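Local coordinates for protein CT263 (Chlamydia trachomatis, PDB 4QAS) that probably acts as a nucleosidase that hydrolyses a futalosine-type intermediate of menaquinone synthesis, at residues F7-F13 against Y69-A75; S95-L99 against G144-A148; V111-L117 against P157-I161. The protein carries 1 engineered substitution. All coordinates share one frame. Residue numbers count along the deposited sequence, not the author numbering.

In the fold
The three contacts share one mixed sheet and the helix beside it. Contact 1 is a largely buried parallel strand pair held by backbone hydrogen bonds and apolar side chains. Contact 3 is also buried, with Thr112 and Pro157 exposed at its edge. There a loop meets strand 158-167, and two waters bridge the polar side. Strand 158-167 neighbours strand 71-80, so contacts 1 and 3 adjoin: Asn74 N lies 2.9 Å from Ser159 O, a probable hydrogen bond. Contact 2 is only partly buried: a helix packs on a strand by apolar and CH-pi contacts and a water bridge, without direct hydrogen bonds. Its Ile147 touches Trp72 of contact 1, its Ala148 Met160 of contact 3.

Contact 1: residues F7-F13 against Y69-A75; sequences FKLLLIF and YDLWINA
Strands 7-13 and 71-75 run parallel, both extended; their short-segment axes approach to 4.7 Å, with 22° between N-to-C directions. The register runs from Leu9-Leu71 to Ile12-Asn74. Leu10, Ile12 and Trp72 share one face; Leu9, Leu71 and Ile73 share the other. Leu10 is central: its N donates to Leu71 O (3.1 Å), its O accepts from Ile73 N (2.9 Å). With chi1 t and chi2 p, its side chain makes two CH-pi contacts: CB is 3.7 Å from the Tyr69 ring centroid, CD2 3.8 Å from that of the Trp72 five-membered ring (chi1 m, chi2 10°). Tyr69 (chi1 m) is two residues before the strand; its OH is hydrogen-bonded to Asp46. Ile12 (m, t) donates from N to Ile73 O (2.9 Å); its O accepts from Ala75 N (3.1 Å) and Asn74 ND2 (2.9 Å), and its CD1 meets Trp72 CE3 at 3.5 Å. At the start, Lys8 N donates to Asp70 OD2 (2.9 Å) and Asp70 N to Lys8 O (2.8 Å). This is a parallel pair of an alpha/beta fold, consistent with the nucleosidase family. Strand 43-49 flanks strand 7-13, helix 144-153 packs on the Ile12 and Trp72 face, and helix 16-25 touches Leu11 and Phe13.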
ATOM      1  N   PHE A   7      -2.738  17.264   8.500  1.00 24.82           N
ATOM      2  CA  PHE A   7      -2.932  17.264   7.056  1.00 24.88           C
ATOM      3  C   PHE A   7      -4.119  16.384   6.697  1.00 24.87           C
ATOM      4  O   PHE A   7      -4.163  15.211   7.074  1.00 26.91           O
ATOM      5  CB  PHE A   7      -1.691  16.778   6.316  1.00 24.03           C
ATOM      6  CG  PHE A   7      -1.780  16.962   4.829  1.00 25.28           C
ATOM      7  CD1 PHE A   7      -1.468  18.186   4.255  1.00 29.53           C
ATOM      8  CD2 PHE A   7      -2.206  15.935   4.013  1.00 27.20           C
ATOM      9  CE1 PHE A   7      -1.559  18.372   2.894  1.00 32.18           C
ATOM     10  CE2 PHE A   7      -2.299  16.123   2.637  1.00 27.11           C
ATOM     11  CZ  PHE A   7      -1.976  17.350   2.093  1.00 25.47           C
ATOM     12  N   LYS A   8      -5.061  16.941   5.942  1.00 20.19           N
ATOM     13  CA  LYS A   8      -6.343  16.295   5.675  1.00 20.46           C
ATOM     14  C   LYS A   8      -6.446  16.012   4.186  1.00 20.01           C
ATOM     15  O   LYS A   8      -6.513  16.945   3.376  1.00 19.57           O
ATOM     16  CB  LYS A   8      -7.491  17.192   6.152  1.00 20.86           C
ATOM     17  CG  LYS A   8      -7.452  17.529   7.646  1.00 23.18           C
ATOM     18  CD  LYS A   8      -8.650  18.396   8.016  1.00 27.78           C
ATOM     19  CE  LYS A   8      -8.576  18.940   9.430  1.00 48.32           C
ATOM     20  NZ  LYS A   8      -9.835  19.667   9.772  1.00 59.31           N
ATOM     21  N   LEU A   9      -6.502  14.735   3.840  1.00 17.71           N
ATOM     22  CA  LEU A   9      -6.444  14.275   2.466  1.00 15.52           C
ATOM     23  C   LEU A   9      -7.738  13.546   2.160  1.00 17.45           C
ATOM     24  O   LEU A   9      -8.099  12.603   2.876  1.00 18.82           O
ATOM     25  CB  LEU A   9      -5.245  13.348   2.310  1.00 19.51           C
ATOM     26  CG  LEU A   9      -5.033  12.723   0.939  1.00 19.62           C
ATOM     27  CD1 LEU A   9      -5.093  13.719  -0.208  1.00 18.86           C
ATOM     28  CD2 LEU A   9      -3.689  11.988   0.923  1.00 20.61           C
ATOM     29  N   LEU A  10      -8.439  13.997   1.120  1.00 16.32           N
ATOM     30  CA  LEU A  10      -9.669  13.362   0.651  1.00 17.08           C
ATOM     31  C   LEU A  10      -9.340  12.589  -0.620  1.00 15.16           C
ATOM     32  O   LEU A  10      -8.854  13.177  -1.599  1.00 16.13           O
ATOM     33  CB  LEU A  10     -10.735  14.407   0.352  1.00 17.93           C
ATOM     34  CG  LEU A  10     -12.056  13.865  -0.208  1.00 18.67           C
ATOM     35  CD1 LEU A  10     -12.722  12.903   0.786  1.00 19.27           C
ATOM     36  CD2 LEU A  10     -12.979  14.996  -0.557  1.00 20.08           C
ATOM     37  N   LEU A  11      -9.628  11.298  -0.619  1.00 14.10           N
ATOM     38  CA  LEU A  11      -9.563  10.475  -1.818  1.00 13.42           C
ATOM     39  C   LEU A  11     -10.964  10.267  -2.358  1.00 14.84           C
ATOM     40  O   LEU A  11     -11.884   9.914  -1.603  1.00 16.31           O
ATOM     41  CB  LEU A  11      -8.988   9.106  -1.490  1.00 14.63           C
ATOM     42  CG  LEU A  11      -7.642   9.113  -0.782  1.00 16.66           C
ATOM     43  CD1 LEU A  11      -7.147   7.673  -0.554  1.00 17.91           C
ATOM     44  CD2 LEU A  11      -6.560   9.893  -1.484  1.00 17.12           C
ATOM     45  N   ILE A  12     -11.132  10.498  -3.659  1.00 13.66           N
ATOM     46  CA  ILE A  12     -12.423  10.399  -4.325  1.00 14.35           C
ATOM     47  C   ILE A  12     -12.293   9.364  -5.420  1.00 14.06           C
ATOM     48  O   ILE A  12     -11.459   9.500  -6.330  1.00 14.55           O
ATOM     49  CB  ILE A  12     -12.890  11.741  -4.899  1.00 16.11           C
ATOM     50  CG1 ILE A  12     -12.949  12.799  -3.803  1.00 18.43           C
ATOM     51  CG2 ILE A  12     -14.250  11.580  -5.526  1.00 17.49           C
ATOM     52  CD1 ILE A  12     -13.089  14.188  -4.318  1.00 21.90           C
ATOM     53  N   PHE A  13     -13.130   8.343  -5.347  1.00 14.07           N
ATOM     54  CA  PHE A  13     -13.245   7.314  -6.367  1.00 13.56           C
ATOM     55  C   PHE A  13     -14.638   7.375  -6.969  1.00 15.39           C
ATOM     56  O   PHE A  13     -15.601   7.743  -6.312  1.00 16.50           O
ATOM     57  CB  PHE A  13     -13.054   5.933  -5.748  1.00 13.72           C
ATOM     58  CG  PHE A  13     -11.687   5.705  -5.180  1.00 13.16           C
ATOM     59  CD1 PHE A  13     -10.660   5.230  -5.982  1.00 13.76           C
ATOM     60  CD2 PHE A  13     -11.421   5.953  -3.833  1.00 13.75           C
ATOM     61  CE1 PHE A  13      -9.406   5.007  -5.460  1.00 14.03           C
ATOM     62  CE2 PHE A  13     -10.162   5.742  -3.323  1.00 15.05           C
ATOM     63  CZ  PHE A  13      -9.172   5.275  -4.128  1.00 14.42           C
ATOM     64  N   TYR A  69     -10.494  20.138   3.615  1.00 21.86           N
ATOM     65  CA  TYR A  69      -9.338  19.320   3.289  1.00 22.15           C
ATOM     66  C   TYR A  69      -8.196  20.193   2.764  1.00 20.21           C
ATOM     67  O   TYR A  69      -8.397  21.322   2.332  1.00 24.24           O
ATOM     68  CB  TYR A  69      -9.725  18.250   2.265  1.00 19.99           C
ATOM     69  CG  TYR A  69     -10.686  17.225   2.838  1.00 19.36           C
ATOM     70  CD1 TYR A  69     -10.227  16.182   3.634  1.00 19.50           C
ATOM     71  CD2 TYR A  69     -12.055  17.326   2.618  1.00 22.09           C
ATOM     72  CE1 TYR A  69     -11.107  15.250   4.170  1.00 21.11           C
ATOM     73  CE2 TYR A  69     -12.936  16.400   3.152  1.00 21.13           C
ATOM     74  CZ  TYR A  69     -12.458  15.380   3.937  1.00 20.00           C
ATOM     75  OH  TYR A  69     -13.327  14.453   4.471  1.00 24.34           O
ATOM     76  N   ASP A  70      -6.991  19.633   2.793  1.00 21.20           N
ATOM     77  CA  ASP A  70      -5.804  20.286   2.241  1.00 20.86           C
ATOM     78  C   ASP A  70      -5.478  19.847   0.827  1.00 20.14           C
ATOM     79  O   ASP A  70      -4.764  20.561   0.123  1.00 23.77           O
ATOM     80  CB  ASP A  70      -4.616  19.972   3.136  1.00 21.96           C
ATOM     81  CG  ASP A  70      -4.807  20.539   4.524  1.00 26.30           C
ATOM     82  OD1 ASP A  70      -4.866  21.771   4.644  1.00 27.38           O
ATOM     83  OD2 ASP A  70      -4.945  19.778   5.499  1.00 24.71           O
ATOM     84  N   LEU A  71      -5.998  18.714   0.401  1.00 18.41           N
ATOM     85  CA  LEU A  71      -5.769  18.183  -0.932  1.00 17.07           C
ATOM     86  C   LEU A  71      -6.870  17.183  -1.202  1.00 17.22           C
ATOM     87  O   LEU A  71      -7.253  16.427  -0.299  1.00 17.94           O
ATOM     88  CB  LEU A  71      -4.412  17.469  -1.011  1.00 19.27           C
ATOM     89  CG  LEU A  71      -4.044  16.818  -2.349  1.00 17.73           C
ATOM     90  CD1 LEU A  71      -3.957  17.819  -3.500  1.00 21.66           C
ATOM     91  CD2 LEU A  71      -2.718  16.092  -2.209  1.00 21.85           C
ATOM     92  N   TRP A  72      -7.373  17.189  -2.430  1.00 16.95           N
ATOM     93  CA  TRP A  72      -8.185  16.100  -2.951  1.00 14.74           C
ATOM     94  C   TRP A  72      -7.373  15.325  -3.986  1.00 16.40           C
ATOM     95  O   TRP A  72      -6.684  15.928  -4.815  1.00 16.79           O
ATOM     96  CB  TRP A  72      -9.427  16.626  -3.672  1.00 17.17           C
ATOM     97  CG  TRP A  72     -10.466  17.359  -2.888  1.00 17.75           C
ATOM     98  CD1 TRP A  72     -10.391  17.801  -1.601  1.00 20.02           C
ATOM     99  CD2 TRP A  72     -11.744  17.756  -3.375  1.00 18.91           C
ATOM    100  NE1 TRP A  72     -11.561  18.435  -1.257  1.00 21.46           N
ATOM    101  CE2 TRP A  72     -12.407  18.424  -2.336  1.00 21.29           C
ATOM    102  CE3 TRP A  72     -12.397  17.580  -4.602  1.00 19.83           C
ATOM    103  CZ2 TRP A  72     -13.691  18.942  -2.481  1.00 22.53           C
ATOM    104  CZ3 TRP A  72     -13.670  18.095  -4.752  1.00 20.60           C
ATOM    105  CH2 TRP A  72     -14.309  18.767  -3.698  1.00 23.01           C
ATOM    106  N   ILE A  73      -7.487  14.000  -3.985  1.00 14.71           N
ATOM    107  CA  ILE A  73      -6.973  13.151  -5.050  1.00 13.47           C
ATOM    108  C   ILE A  73      -8.132  12.351  -5.604  1.00 15.20           C
ATOM    109  O   ILE A  73      -8.762  11.569  -4.870  1.00 14.99           O
ATOM    110  CB  ILE A  73      -5.859  12.220  -4.555  1.00 15.11           C
ATOM    111  CG1 ILE A  73      -4.687  13.036  -4.007  1.00 18.19           C
ATOM    112  CG2 ILE A  73      -5.405  11.321  -5.701  1.00 17.46           C
ATOM    113  CD1 ILE A  73      -3.564  12.195  -3.446  1.00 19.99           C
ATOM    114  N   ASN A  74      -8.412  12.537  -6.894  1.00 14.63           N
ATOM    115  CA  ASN A  74      -9.336  11.661  -7.599  1.00 13.87           C
ATOM    116  C   ASN A  74      -8.513  10.569  -8.242  1.00 14.27           C
ATOM    117  O   ASN A  74      -7.681  10.849  -9.107  1.00 15.55           O
ATOM    118  CB  ASN A  74     -10.079  12.464  -8.658  1.00 15.95           C
ATOM    119  CG  ASN A  74     -10.885  11.611  -9.593  1.00 16.32           C
ATOM    120  OD1 ASN A  74     -10.953  11.916 -10.802  1.00 17.48           O
ATOM    121  ND2 ASN A  74     -11.525  10.565  -9.079  1.00 15.22           N
ATOM    122  N   ALA A  75      -8.719   9.345  -7.820  1.00 12.81           N
ATOM    123  CA  ALA A  75      -8.050   8.208  -8.417  1.00 12.49           C
ATOM    124  C   ALA A  75      -9.093   7.366  -9.122  1.00 13.74           C
ATOM    125  O   ALA A  75     -10.178   7.136  -8.590  1.00 14.21           O
ATOM    126  CB  ALA A  75      -7.360   7.383  -7.346  1.00 13.23           C
TER

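Contact 2: residues S95-L99 against G144-A148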
ATOM      1  N   SER A  95      -4.278  18.383 -17.218  1.00 16.36           N
ATOM      2  CA  SER A  95      -5.522  19.114 -17.384  1.00 17.06           C
ATOM      3  C   SER A  95      -6.617  18.123 -17.730  1.00 17.18           C
ATOM      4  O   SER A  95      -6.367  17.053 -18.288  1.00 15.30           O
ATOM      5  CB  SER A  95      -5.413  20.223 -18.434  1.00 20.66           C
ATOM      6  OG  SER A  95      -5.402  19.662 -19.721  1.00 23.01           O
ATOM      7  N   VAL A  96      -7.834  18.493 -17.359  1.00 14.63           N
ATOM      8  CA  VAL A  96      -9.012  17.699 -17.626  1.00 14.69           C
ATOM      9  C   VAL A  96     -10.021  18.566 -18.373  1.00 14.18           C
ATOM     10  O   VAL A  96     -10.259  19.729 -17.998  1.00 16.01           O
ATOM     11  CB  VAL A  96      -9.591  17.107 -16.331  1.00 15.30           C
ATOM     12  CG1 VAL A  96      -9.921  18.191 -15.307  1.00 16.62           C
ATOM     13  CG2 VAL A  96     -10.771  16.223 -16.641  1.00 16.35           C
ATOM     14  N   LYS A  97     -10.589  18.015 -19.429  1.00 15.54           N
ATOM     15  CA  LYS A  97     -11.589  18.685 -20.256  1.00 17.84           C
ATOM     16  C   LYS A  97     -12.895  17.930 -20.105  1.00 21.99           C
ATOM     17  O   LYS A  97     -12.910  16.705 -20.240  1.00 20.49           O
ATOM     18  CB  LYS A  97     -11.219  18.568 -21.742  1.00 26.61           C
ATOM     19  CG  LYS A  97     -10.012  19.333 -22.239  1.00 47.18           C
ATOM     20  CD  LYS A  97      -9.913  19.234 -23.773  1.00 63.53           C
ATOM     21  CE  LYS A  97      -9.761  17.788 -24.251  1.00 83.58           C
ATOM     22  NZ  LYS A  97      -9.617  17.656 -25.728  1.00 94.94           N
ATOM     23  N   GLU A  98     -13.997  18.637 -19.868  1.00 21.09           N
ATOM     24  CA  GLU A  98     -15.322  18.062 -20.076  1.00 20.70           C
ATOM     25  C   GLU A  98     -15.694  18.326 -21.522  1.00 19.17           C
ATOM     26  O   GLU A  98     -15.545  19.458 -22.017  1.00 21.61           O
ATOM     27  CB  GLU A  98     -16.361  18.686 -19.151  1.00 24.05           C
ATOM     28  CG  GLU A  98     -17.775  18.080 -19.279  1.00 47.73           C
ATOM     29  CD  GLU A  98     -17.917  16.705 -18.617  1.00 35.48           C
ATOM     30  OE1 GLU A  98     -17.307  16.484 -17.553  1.00 27.81           O
ATOM     31  OE2 GLU A  98     -18.642  15.837 -19.152  1.00 27.63           O
ATOM     32  N   LEU A  99     -16.206  17.317 -22.191  1.00 20.35           N
ATOM     33  CA  LEU A  99     -16.634  17.462 -23.565  1.00 17.12           C
ATOM     34  C   LEU A  99     -18.093  17.041 -23.665  1.00 18.81           C
ATOM     35  O   LEU A  99     -18.475  15.967 -23.174  1.00 20.45           O
ATOM     36  CB  LEU A  99     -15.775  16.591 -24.475  1.00 21.82           C
ATOM     37  CG  LEU A  99     -16.169  16.516 -25.933  1.00 22.45           C
ATOM     38  CD1 LEU A  99     -16.052  17.851 -26.622  1.00 24.74           C
ATOM     39  CD2 LEU A  99     -15.290  15.488 -26.653  1.00 30.27           C
ATOM     40  N   GLY A 144     -13.815  12.976 -13.772  1.00 15.96           N
ATOM     41  CA  GLY A 144     -12.682  13.817 -13.426  1.00 14.59           C
ATOM     42  C   GLY A 144     -12.966  15.304 -13.494  1.00 14.81           C
ATOM     43  O   GLY A 144     -12.625  16.053 -12.578  1.00 16.08           O
ATOM     44  N   PHE A 145     -13.587  15.769 -14.579  1.00 15.98           N
ATOM     45  CA  PHE A 145     -13.816  17.204 -14.665  1.00 16.32           C
ATOM     46  C   PHE A 145     -14.759  17.670 -13.559  1.00 15.71           C
ATOM     47  O   PHE A 145     -14.517  18.683 -12.906  1.00 17.57           O
ATOM     48  CB  PHE A 145     -14.363  17.650 -16.014  1.00 17.48           C
ATOM     49  CG  PHE A 145     -14.490  19.137 -16.085  1.00 19.61           C
ATOM     50  CD1 PHE A 145     -15.626  19.763 -15.622  1.00 19.33           C
ATOM     51  CD2 PHE A 145     -13.443  19.927 -16.537  1.00 21.58           C
ATOM     52  CE1 PHE A 145     -15.725  21.112 -15.620  1.00 21.72           C
ATOM     53  CE2 PHE A 145     -13.538  21.282 -16.569  1.00 22.50           C
ATOM     54  CZ  PHE A 145     -14.692  21.897 -16.109  1.00 24.05           C
ATOM     55  N   PHE A 146     -15.863  16.932 -13.351  1.00 17.73           N
ATOM     56  CA  PHE A 146     -16.796  17.254 -12.285  1.00 18.89           C
ATOM     57  C   PHE A 146     -16.076  17.433 -10.956  1.00 17.38           C
ATOM     58  O   PHE A 146     -16.321  18.403 -10.238  1.00 18.58           O
ATOM     59  CB  PHE A 146     -17.843  16.141 -12.195  1.00 22.41           C
ATOM     60  CG  PHE A 146     -18.724  16.231 -10.983  1.00 22.33           C
ATOM     61  CD1 PHE A 146     -19.575  17.300 -10.839  1.00 23.88           C
ATOM     62  CD2 PHE A 146     -18.694  15.259  -9.986  1.00 23.53           C
ATOM     63  CE1 PHE A 146     -20.403  17.431  -9.742  1.00 27.90           C
ATOM     64  CE2 PHE A 146     -19.525  15.380  -8.871  1.00 28.65           C
ATOM     65  CZ  PHE A 146     -20.378  16.473  -8.755  1.00 25.74           C
ATOM     66  N   ILE A 147     -15.154  16.522 -10.638  1.00 16.12           N
ATOM     67  CA  ILE A 147     -14.476  16.582  -9.350  1.00 17.57           C
ATOM     68  C   ILE A 147     -13.558  17.796  -9.290  1.00 16.83           C
ATOM     69  O   ILE A 147     -13.522  18.506  -8.287  1.00 18.50           O
ATOM     70  CB  ILE A 147     -13.709  15.273  -9.098  1.00 16.10           C
ATOM     71  CG1 ILE A 147     -14.698  14.107  -8.985  1.00 16.28           C
ATOM     72  CG2 ILE A 147     -12.863  15.392  -7.830  1.00 18.55           C
ATOM     73  CD1 ILE A 147     -14.060  12.733  -9.087  1.00 16.77           C
ATOM     74  N   ALA A 148     -12.764  18.017 -10.350  1.00 17.55           N
ATOM     75  CA  ALA A 148     -11.855  19.165 -10.352  1.00 17.15           C
ATOM     76  C   ALA A 148     -12.623  20.469 -10.222  1.00 20.24           C
ATOM     77  O   ALA A 148     -12.173  21.410  -9.550  1.00 21.79           O
ATOM     78  CB  ALA A 148     -11.031  19.196 -11.631  1.00 21.14           C
TER
HETATM   79  O   HOH W   1     -16.986  14.979 -15.240  1.00 19.50           O
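Phe145 lays one ring face over Glu98 CB, which is 4.0 Å from the ring centroid in a CH-pi contact. The ring edge meets the strand backbone, with Phe145 CD2 3.5 Å from Val96 O. Val96 fills the space beside it: Val96 CG2 lies 3.9 Å from both Phe145 CB and Gly144 C, and Val96 CG1 is 4.0 Å from Ala148 CB. Gly144 lets the backbone approach, since it has no side chain on this side. The short-segment axes cross at -114°, with a closest approach of 7.7 Å. Val96 and Glu98, two residues apart, lie on the same face of the strand, so both point toward the helix. Its first turn has amides without helical acceptors. Water 1 accepts from Phe146 N (2.9 Å) and bridges to Glu98 OE1 (2.8 Å), while Ser124 OG is hydrogen-bonded to Phe145 N. The strand is itself held between strands 106-110 and 119-124. The N-terminal turn of helix 144-153 thus packs on a strand of the mixed sheet, as in an alpha/beta fold.

Contact 3: residues V111-L117 against P157-I161; sequences VTPIPRL and PCSMI
Ile161 is the apolar centre. Its CG1 lies 3.3 Å from Ile114 CD1 and 4.2 Å from Leu117 CD1. Both isoleucines have chi1 m and chi2 t. This is a loop packed on a central strand of the alpha/beta fold: residues 111-117 join strands 106-110 and 119-124, and residues 158-161 open strand 158-167. A type II beta turn from Ile114 to Leu117, with Arg116 at phi/psi 70/8, brings both ends of the turn to Ile161. Helix 180-197 touches Ile114 and Ile161 as well. Further along, Ile114 CG1 rests 3.7 Å from Ser159 CB. Val111 contacts Met160 instead, with Val111 CG1 4.1 Å from Met160 CE; helix 144-153 adds Ala148 here. Both Val111 and Met160 have a second conformer.

The loop before the turn is extended, and Thr112 stands nearest Ser159, with CA atoms 4.8 Å apart. Thr112 N donates to Cys158 O at 3.0 Å. Strand 71-80 pairs with strand 158-167, and Thr92 OG1 of strand 90-99 hydrogen-bonds with both Ile114 N and Met160 O. Ser159, chi1 m, turns its OG to donate to Thr112 O at 2.8 Å. Two waters finish the polar edge. Water 2 bridges Thr112 O (2.8 Å) and Met160 N (2.9 Å), accepting from the latter. Water 3 lies 2.8 Å from Thr112 OG1 and accepts from Cys158 N at 3.0 Å.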
ATOM      1  N   VAL A 111      -5.051  20.603 -13.475  1.00 18.59           N
ATOM      2  CA  VAL A 111      -5.010  19.907 -12.201  0.55 20.83           C
ATOM      3  C   VAL A 111      -3.555  19.733 -11.810  1.00 22.06           C
ATOM      4  O   VAL A 111      -2.630  19.889 -12.610  1.00 22.27           O
ATOM      5  CB  VAL A 111      -5.776  18.568 -12.167  0.55 20.43           C
ATOM      6  CG1 VAL A 111      -7.274  18.798 -12.069  0.55 25.83           C
ATOM      7  CG2 VAL A 111      -5.462  17.774 -13.384  0.55 21.14           C
ATOM      8  N   THR A 112      -3.361  19.504 -10.519  1.00 19.37           N
ATOM      9  CA  THR A 112      -2.019  19.554  -9.937  1.00 19.64           C
ATOM     10  C   THR A 112      -1.337  18.205 -10.140  1.00 16.94           C
ATOM     11  O   THR A 112      -1.800  17.198  -9.581  1.00 17.64           O
ATOM     12  CB  THR A 112      -2.125  19.857  -8.461  1.00 20.31           C
ATOM     13  OG1 THR A 112      -2.742  21.146  -8.304  1.00 25.51           O
ATOM     14  CG2 THR A 112      -0.744  19.859  -7.803  1.00 23.56           C
ATOM     15  N   PRO A 113      -0.231  18.123 -10.883  1.00 19.55           N
ATOM     16  CA  PRO A 113       0.369  16.811 -11.129  1.00 19.21           C
ATOM     17  C   PRO A 113       1.073  16.268  -9.899  1.00 18.40           C
ATOM     18  O   PRO A 113       1.685  16.991  -9.115  1.00 23.28           O
ATOM     19  CB  PRO A 113       1.370  17.064 -12.261  1.00 25.31           C
ATOM     20  CG  PRO A 113       1.070  18.408 -12.768  1.00 32.82           C
ATOM     21  CD  PRO A 113       0.478  19.175 -11.625  1.00 24.67           C
ATOM     22  N   ILE A 114       0.988  14.960  -9.759  1.00 17.98           N
ATOM     23  CA  ILE A 114       1.610  14.225  -8.665  1.00 17.57           C
ATOM     24  C   ILE A 114       3.046  13.922  -9.056  1.00 18.93           C
ATOM     25  O   ILE A 114       3.291  13.472 -10.188  1.00 19.55           O
ATOM     26  CB  ILE A 114       0.831  12.935  -8.418  1.00 19.42           C
ATOM     27  CG1 ILE A 114      -0.525  13.308  -7.831  1.00 27.73           C
ATOM     28  CG2 ILE A 114       1.605  11.959  -7.515  1.00 21.86           C
ATOM     29  CD1 ILE A 114      -1.538  12.283  -8.016  1.00 22.69           C
ATOM     30  N   PRO A 115       4.002  14.104  -8.157  1.00 19.77           N
ATOM     31  CA  PRO A 115       5.398  13.808  -8.489  1.00 22.83           C
ATOM     32  C   PRO A 115       5.599  12.355  -8.888  1.00 23.60           C
ATOM     33  O   PRO A 115       4.950  11.443  -8.365  1.00 21.28           O
ATOM     34  CB  PRO A 115       6.138  14.100  -7.183  1.00 24.27           C
ATOM     35  CG  PRO A 115       5.253  14.993  -6.402  1.00 32.73           C
ATOM     36  CD  PRO A 115       3.858  14.658  -6.792  1.00 21.55           C
ATOM     37  N   ARG A 116       6.528  12.147  -9.822  1.00 21.88           N
ATOM     38  CA  ARG A 116       7.054  10.847 -10.229  1.00 21.73           C
ATOM     39  C   ARG A 116       6.063   9.984 -10.998  1.00 21.68           C
ATOM     40  O   ARG A 116       6.366   8.816 -11.279  1.00 26.26           O
ATOM     41  CB  ARG A 116       7.647  10.069  -9.060  1.00 26.45           C
ATOM     42  CG  ARG A 116       8.941  10.729  -8.605  1.00 58.03           C
ATOM     43  CD  ARG A 116       9.567  10.034  -7.439  1.00 86.72           C
ATOM     44  NE  ARG A 116       8.710  10.069  -6.256  1.00 93.32           N
ATOM     45  CZ  ARG A 116       8.700  11.048  -5.353  1.00 85.96           C
ATOM     46  NH1 ARG A 116       9.502  12.099  -5.482  1.00 85.86           N
ATOM     47  NH2 ARG A 116       7.879  10.975  -4.316  1.00 75.10           N
ATOM     48  N   LEU A 117       4.938  10.505 -11.354  1.00 17.54           N
ATOM     49  CA  LEU A 117       4.027   9.834 -12.275  1.00 16.31           C
ATOM     50  C   LEU A 117       4.118  10.484 -13.649  1.00 17.90           C
ATOM     51  O   LEU A 117       4.328  11.706 -13.753  1.00 18.01           O
ATOM     52  CB  LEU A 117       2.569   9.876 -11.797  1.00 15.14           C
ATOM     53  CG  LEU A 117       2.259   8.953 -10.601  1.00 15.74           C
ATOM     54  CD1 LEU A 117       0.836   9.204 -10.116  1.00 16.75           C
ATOM     55  CD2 LEU A 117       2.428   7.491 -10.948  1.00 18.47           C
ATOM     56  N   PRO A 157      -6.620  22.370  -3.582  1.00 25.93           N
ATOM     57  CA  PRO A 157      -5.928  21.764  -4.722  1.00 20.93           C
ATOM     58  C   PRO A 157      -6.452  20.356  -4.993  1.00 20.63           C
ATOM     59  O   PRO A 157      -6.866  19.629  -4.086  1.00 19.73           O
ATOM     60  CB  PRO A 157      -4.458  21.724  -4.279  1.00 28.93           C
ATOM     61  CG  PRO A 157      -4.362  22.547  -3.056  1.00 37.68           C
ATOM     62  CD  PRO A 157      -5.717  22.625  -2.448  1.00 37.59           C
ATOM     63  N   CYS A 158      -6.455  19.973  -6.273  1.00 18.49           N
ATOM     64  CA  CYS A 158      -6.948  18.679  -6.728  1.00 16.89           C
ATOM     65  C   CYS A 158      -5.925  18.029  -7.640  1.00 16.52           C
ATOM     66  O   CYS A 158      -5.420  18.681  -8.569  1.00 18.00           O
ATOM     67  CB  CYS A 158      -8.257  18.846  -7.511  1.00 20.78           C
ATOM     68  SG  CYS A 158      -9.105  17.324  -7.940  1.00 20.95           S
ATOM     69  N   SER A 159      -5.612  16.772  -7.368  1.00 16.43           N
ATOM     70  CA  SER A 159      -4.734  15.970  -8.200  1.00 15.39           C
ATOM     71  C   SER A 159      -5.490  14.740  -8.646  1.00 13.53           C
ATOM     72  O   SER A 159      -6.483  14.355  -8.041  1.00 16.55           O
ATOM     73  CB  SER A 159      -3.479  15.542  -7.437  1.00 17.81           C
ATOM     74  OG  SER A 159      -2.707  16.626  -7.036  1.00 19.49           O
ATOM     75  N   MET A 160      -5.033  14.145  -9.737  1.00 14.55           N
ATOM     76  CA  MET A 160      -5.681  12.989 -10.325  0.58 13.07           C
ATOM     77  C   MET A 160      -4.671  11.926 -10.667  1.00 15.00           C
ATOM     78  O   MET A 160      -3.611  12.221 -11.198  1.00 16.84           O
ATOM     79  CB  MET A 160      -6.349  13.361 -11.623  0.58 20.60           C
ATOM     80  CG  MET A 160      -7.691  13.912 -11.452  0.58 17.83           C
ATOM     81  SD  MET A 160      -8.410  14.323 -13.001  0.58 16.05           S
ATOM     82  CE  MET A 160      -9.671  15.471 -12.468  0.58 45.10           C
ATOM     83  N   ILE A 161      -5.027  10.705 -10.344  1.00 12.53           N
ATOM     84  CA  ILE A 161      -4.314   9.493 -10.738  1.00 13.30           C
ATOM     85  C   ILE A 161      -5.294   8.706 -11.592  1.00 12.53           C
ATOM     86  O   ILE A 161      -6.401   8.400 -11.145  1.00 13.29           O
ATOM     87  CB  ILE A 161      -3.932   8.641  -9.523  1.00 13.56           C
ATOM     88  CG1 ILE A 161      -3.022   9.419  -8.580  1.00 15.15           C
ATOM     89  CG2 ILE A 161      -3.244   7.367  -9.974  1.00 15.51           C
ATOM     90  CD1 ILE A 161      -2.847   8.780  -7.200  1.00 16.88           C
TER
HETATM   91  O   HOH W   2      -2.997  15.424 -11.330  1.00 18.77           O
HETATM   92  O   HOH W   3      -5.474  21.809  -8.377  1.00 21.72           O